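PDB 2W47: lipolytic enzyme, g-d-s-l from Clostridium thermocellum, which carries a family 6 carbohydrate-binding module, a beta-sandwich domain seen here with a glycan in its pocket and a bound calcium ion. Local coordinates for residues Ile72-Asn77 with Gly106-Arg111; Gly52-Ile57 with Leu126-Ala131. All blocks are in the same frame, centred on the assembly; numbering follows the deposited sequence. Where two conformers were deposited one is given.

Contact 1: Ile72-Asn77 with Gly106-Arg111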
loop_
_atom_site.group_PDB
_atom_site.type_symbol
_atom_site.label_atom_id
_atom_site.label_comp_id
_atom_site.label_asym_id
_atom_site.label_seq_id
_atom_site.Cartn_x
_atom_site.Cartn_y
_atom_site.Cartn_z
ATOM N N ILE A 72 5.909 6.505 2.007
ATOM C CA ILE A 72 4.488 6.630 2.308
ATOM C C ILE A 72 4.160 8.043 2.715
ATOM O O ILE A 72 4.765 8.596 3.636
ATOM C CB ILE A 72 4.042 5.645 3.417
ATOM C CG1 ILE A 72 4.639 4.248 3.192
ATOM C CG2 ILE A 72 2.509 5.623 3.535
ATOM C CD1 ILE A 72 4.299 3.596 1.847
ATOM N N THR A 73 3.180 8.613 2.026
ATOM C CA THR A 73 2.715 9.956 2.332
ATOM C C THR A 73 1.226 9.960 2.666
ATOM O O THR A 73 0.447 9.187 2.108
ATOM C CB THR A 73 3.000 10.957 1.187
ATOM O OG1 THR A 73 2.453 10.459 -0.042
ATOM C CG2 THR A 73 4.491 11.183 1.011
ATOM N N VAL A 74 0.853 10.830 3.601
ATOM C CA VAL A 74 -0.549 11.083 3.924
ATOM C C VAL A 74 -0.765 12.561 3.680
ATOM O O VAL A 74 -0.142 13.409 4.326
ATOM C CB VAL A 74 -0.890 10.730 5.391
ATOM C CG1 VAL A 74 -2.323 11.153 5.742
ATOM C CG2 VAL A 74 -0.703 9.251 5.631
ATOM N N ASN A 75 -1.608 12.873 2.699
ATOM C CA ASN A 75 -1.850 14.256 2.306
ATOM C C ASN A 75 -0.539 14.964 1.911
ATOM O O ASN A 75 -0.371 16.176 2.110
ATOM C CB ASN A 75 -2.621 14.993 3.415
ATOM C CG ASN A 75 -3.860 14.228 3.857
ATOM O OD1 ASN A 75 -4.088 13.984 5.053
ATOM N ND2 ASN A 75 -4.651 13.810 2.888
ATOM N N GLY A 76 0.390 14.195 1.341
ATOM C CA GLY A 76 1.679 14.726 0.903
ATOM C C GLY A 76 2.729 14.820 1.998
ATOM O O GLY A 76 3.891 15.141 1.729
ATOM N N ASN A 77 2.324 14.537 3.230
ATOM C CA ASN A 77 3.262 14.514 4.348
ATOM C C ASN A 77 3.926 13.160 4.424
ATOM O O ASN A 77 3.248 12.148 4.412
ATOM C CB ASN A 77 2.518 14.808 5.641
ATOM C CG ASN A 77 1.852 16.158 5.609
ATOM O OD1 ASN A 77 0.653 16.276 5.326
ATOM N ND2 ASN A 77 2.635 17.188 5.807
ATOM N N GLY A 106 -12.707 12.547 7.542
ATOM C CA GLY A 106 -12.962 12.769 6.131
ATOM C C GLY A 106 -11.912 12.081 5.286
ATOM O O GLY A 106 -11.404 11.021 5.649
ATOM N N ASN A 107 -11.591 12.687 4.150
ATOM C CA ASN A 107 -10.666 12.077 3.216
ATOM C C ASN A 107 -9.215 12.312 3.577
ATOM O O ASN A 107 -8.838 13.374 4.076
ATOM C CB ASN A 107 -10.895 12.576 1.797
ATOM C CG ASN A 107 -10.192 11.717 0.787
ATOM O OD1 ASN A 107 -10.470 10.529 0.688
ATOM N ND2 ASN A 107 -9.259 12.307 0.041
ATOM N N ASN A 108 -8.417 11.285 3.303
ATOM C CA ASN A 108 -6.978 11.321 3.458
ATOM C C ASN A 108 -6.361 10.729 2.206
ATOM O O ASN A 108 -6.753 9.655 1.765
ATOM C CB ASN A 108 -6.546 10.524 4.686
ATOM C CG ASN A 108 -7.105 11.096 5.968
ATOM O OD1 ASN A 108 -6.431 11.858 6.656
ATOM N ND2 ASN A 108 -8.351 10.744 6.281
ATOM N N VAL A 109 -5.418 11.452 1.629
ATOM C CA VAL A 109 -4.780 11.014 0.394
ATOM C C VAL A 109 -3.547 10.186 0.762
ATOM O O VAL A 109 -2.574 10.729 1.276
ATOM C CB VAL A 109 -4.392 12.223 -0.487
ATOM C CG1 VAL A 109 -3.843 11.748 -1.811
ATOM C CG2 VAL A 109 -5.594 13.157 -0.720
ATOM N N ILE A 110 -3.611 8.878 0.531
ATOM C CA ILE A 110 -2.539 7.982 0.952
ATOM C C ILE A 110 -1.799 7.433 -0.265
ATOM O O ILE A 110 -2.405 6.792 -1.115
ATOM C CB ILE A 110 -3.085 6.849 1.848
ATOM C CG1 ILE A 110 -3.851 7.456 3.049
ATOM C CG2 ILE A 110 -1.939 5.916 2.295
ATOM C CD1 ILE A 110 -4.188 6.512 4.195
ATOM N N ARG A 111 -0.504 7.734 -0.354
ATOM C CA ARG A 111 0.306 7.339 -1.499
ATOM C C ARG A 111 1.517 6.513 -1.077
ATOM O O ARG A 111 2.188 6.822 -0.082
ATOM C CB ARG A 111 0.757 8.573 -2.306
ATOM C CG ARG A 111 1.537 8.226 -3.580
ATOM C CD ARG A 111 2.100 9.454 -4.251
ATOM N NE ARG A 111 1.048 10.327 -4.758
ATOM C CZ ARG A 111 1.273 11.358 -5.562
ATOM N NH1 ARG A 111 2.514 11.638 -5.957
ATOM N NH2 ARG A 111 0.250 12.096 -5.979
HETATM O O HOH W 1 -0.135 11.569 0.094
HETATM O O HOH W 2 4.433 8.654 -1.483
#

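Contact 2: Gly52-Ile57 with Leu126-Ala131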
loop_
_atom_site.group_PDB
_atom_site.type_symbol
_atom_site.label_atom_id
_atom_site.label_comp_id
_atom_site.label_asym_id
_atom_site.label_seq_id
_atom_site.Cartn_x
_atom_site.Cartn_y
_atom_site.Cartn_z
ATOM N N GLY A 52 -7.812 10.377 14.148
ATOM C CA GLY A 52 -7.116 9.488 15.066
ATOM C C GLY A 52 -6.169 8.541 14.367
ATOM O O GLY A 52 -5.836 8.725 13.194
ATOM N N SER A 53 -5.733 7.518 15.097
ATOM C CA SER A 53 -4.722 6.589 14.601
ATOM C C SER A 53 -5.366 5.404 13.896
ATOM O O SER A 53 -6.310 4.796 14.404
ATOM C CB SER A 53 -3.832 6.106 15.747
ATOM O OG SER A 53 -3.352 7.197 16.512
ATOM N N TYR A 54 -4.846 5.090 12.712
ATOM C CA TYR A 54 -5.360 3.995 11.894
ATOM C C TYR A 54 -4.221 3.114 11.448
ATOM O O TYR A 54 -3.141 3.605 11.128
ATOM C CB TYR A 54 -6.094 4.525 10.656
ATOM C CG TYR A 54 -7.417 5.168 10.983
ATOM C CD1 TYR A 54 -8.607 4.480 10.792
ATOM C CD2 TYR A 54 -7.473 6.461 11.492
ATOM C CE1 TYR A 54 -9.834 5.067 11.113
ATOM C CE2 TYR A 54 -8.689 7.056 11.807
ATOM C CZ TYR A 54 -9.862 6.351 11.614
ATOM O OH TYR A 54 -11.079 6.939 11.929
ATOM N N ALA A 55 -4.480 1.814 11.410
ATOM C CA ALA A 55 -3.576 0.880 10.755
ATOM C C ALA A 55 -3.812 0.944 9.250
ATOM O O ALA A 55 -4.959 0.949 8.792
ATOM C CB ALA A 55 -3.797 -0.523 11.272
ATOM N N LEU A 56 -2.708 1.025 8.513
ATOM C CA LEU A 56 -2.699 0.982 7.056
ATOM C C LEU A 56 -1.886 -0.245 6.692
ATOM O O LEU A 56 -0.671 -0.263 6.880
ATOM C CB LEU A 56 -2.027 2.240 6.487
ATOM C CG LEU A 56 -2.479 3.595 7.044
ATOM C CD1 LEU A 56 -1.676 4.732 6.420
ATOM C CD2 LEU A 56 -3.965 3.785 6.811
ATOM N N ILE A 57 -2.568 -1.275 6.208
ATOM C CA ILE A 57 -1.925 -2.543 5.895
ATOM C C ILE A 57 -2.001 -2.815 4.397
ATOM O O ILE A 57 -3.086 -2.879 3.821
ATOM C CB ILE A 57 -2.554 -3.718 6.680
ATOM C CG1 ILE A 57 -2.396 -3.504 8.194
ATOM C CG2 ILE A 57 -1.934 -5.041 6.248
ATOM C CD1 ILE A 57 -2.937 -4.657 9.056
ATOM N N LEU A 126 -5.121 -2.077 0.037
ATOM C CA LEU A 126 -4.801 -1.408 1.281
ATOM C C LEU A 126 -5.982 -1.628 2.212
ATOM O O LEU A 126 -7.119 -1.345 1.849
ATOM C CB LEU A 126 -4.587 0.087 1.039
ATOM C CG LEU A 126 -4.494 0.993 2.271
ATOM C CD1 LEU A 126 -3.240 0.714 3.085
ATOM C CD2 LEU A 126 -4.555 2.457 1.861
ATOM N N LYS A 127 -5.704 -2.138 3.404
ATOM C CA LYS A 127 -6.713 -2.380 4.426
ATOM C C LYS A 127 -6.524 -1.344 5.522
ATOM O O LYS A 127 -5.411 -1.143 6.006
ATOM C CB LYS A 127 -6.518 -3.785 4.982
ATOM C CG LYS A 127 -7.433 -4.169 6.146
ATOM C CD LYS A 127 -7.060 -5.567 6.640
ATOM C CE LYS A 127 -7.959 -6.056 7.754
ATOM N NZ LYS A 127 -7.608 -7.456 8.119
ATOM N N VAL A 128 -7.615 -0.688 5.915
ATOM C CA VAL A 128 -7.559 0.413 6.872
ATOM C C VAL A 128 -8.536 0.129 8.000
ATOM O O VAL A 128 -9.703 -0.188 7.765
ATOM C CB VAL A 128 -7.888 1.783 6.197
ATOM C CG1 VAL A 128 -7.799 2.957 7.176
ATOM C CG2 VAL A 128 -6.953 2.022 5.010
ATOM N N PHE A 129 -8.047 0.240 9.230
ATOM C CA PHE A 129 -8.919 0.103 10.391
ATOM C C PHE A 129 -8.423 0.961 11.535
ATOM O O PHE A 129 -7.250 1.340 11.590
ATOM C CB PHE A 129 -9.130 -1.367 10.804
ATOM C CG PHE A 129 -7.866 -2.129 11.100
ATOM C CD1 PHE A 129 -7.193 -2.812 10.094
ATOM C CD2 PHE A 129 -7.375 -2.206 12.402
ATOM C CE1 PHE A 129 -6.030 -3.533 10.375
ATOM C CE2 PHE A 129 -6.213 -2.917 12.688
ATOM C CZ PHE A 129 -5.547 -3.588 11.674
ATOM N N SER A 130 -9.336 1.294 12.440
ATOM C CA SER A 130 -9.017 2.122 13.582
ATOM C C SER A 130 -8.053 1.378 14.498
ATOM O O SER A 130 -8.213 0.187 14.734
ATOM C CB SER A 130 -10.302 2.481 14.322
ATOM O OG SER A 130 -10.042 3.277 15.462
ATOM N N ALA A 131 -7.034 2.085 14.974
ATOM C CA ALA A 131 -6.039 1.492 15.860
ATOM C C ALA A 131 -5.668 2.511 16.923
ATOM O O ALA A 131 -4.494 2.870 17.096
ATOM C CB ALA A 131 -4.814 1.041 15.057
HETATM O O HOH W 3 -8.959 5.708 15.069
#

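Contact 1: Ile72-Asn77 with Gly106-Arg111
The side-chain amide of N75 lies at about 35° to that of N108, which is fixed through OD1 by the backbone N of N104. The guanidinium of R111 turns away from strand 72-74, forming a salt bridge with E43 and a cation-pi contact with Y41. Nearer the backbone, T73 and R111 run side by side: OG1 of T73, set between its own backbone N and carbonyl carbon (chi1 54°), lies 3.4 Å from CB of R111. The same hydroxyl meets a water at 2.8 Å, which donates to O of V109 (2.8 Å) and accepts from N of G76, tying the turn to the neighbouring strand. Along the backbone, T73 N gives a nearly straight bond to R111 O (2.9 Å, 168°), answered by R111 N to T73 O; N75 N continues the pairing to V109 O at 2.7 Å. V74 and I110 form a non-hydrogen-bonded pair whose side chains face L103 of the opposite sheet. Through a type I' turn from V74 to N77, a beta hairpin with the two-residue loop N75-G76 joins strand 70-74 to edge strand 77-83, while 106-114 pairs with 70-74 on its other side in the five-stranded sheet of the sandwich.

Contact 2: Gly52-Ile57 with Leu126-Ala131
An antiparallel strand pair at the middle of a four-stranded sheet brings A55 against F129 and I57 against K127, with side chains on its outer face. CB of A55 sits over one face of the F129 ring, 3.7 Å from the ring centroid and 19° off the normal, a CH-pi contact. CG of F129 stands between its own backbone N and carbonyl carbon (chi1 57°). CD1 of I57 comes to the edge of the same ring, 3.5 Å from CE1, so the phenyl is met on a face and at its rim, and P4 also touches it. In the family 6 carbohydrate-binding modules this sheet forms one wall of a beta-sandwich, and the alternate residues turn inward: L56 and V128 lie side by side, CD2 of L56 3.9 Å from CG2 of V128, while CD1 of L126 reaches CB of L56 and its side chain also packs on W44 and V46 of the facing sheet. The backbone bonds are straightest at I57, whose O receives N of K127 at 2.8 Å (174°). Past the strand end, A131 N still reaches S53 O at 2.9 Å, but from well off the carbonyl plane. The Y54 side chain packs on A48 and L103, its CD1 4.0 Å from CG1 of V128, and its OH is hydrogen-bonded to O of S50.

Contacts 1 and 2 are antiparallel pairings in the two opposed sheets of one sandwich, meeting in the core where CD1 of I110 lies 3.8 Å from CD2 of L56. Both join inner strands of their sheets and both are partly buried, but contact 2 buries more surface, 542 against 356 Å². Its outer face carries A55, I57 and the F129 ring beside the chain of K127. Contact 1 runs out into a surface turn with asparagines and a bridging water; on its T73/R111 side the arginine is held by E43 and Y41, while V74 and I110 keep apolar packing toward the core. Neither includes a residue of the glycan or calcium site, though N122 of the pocket lies on strand 122-130.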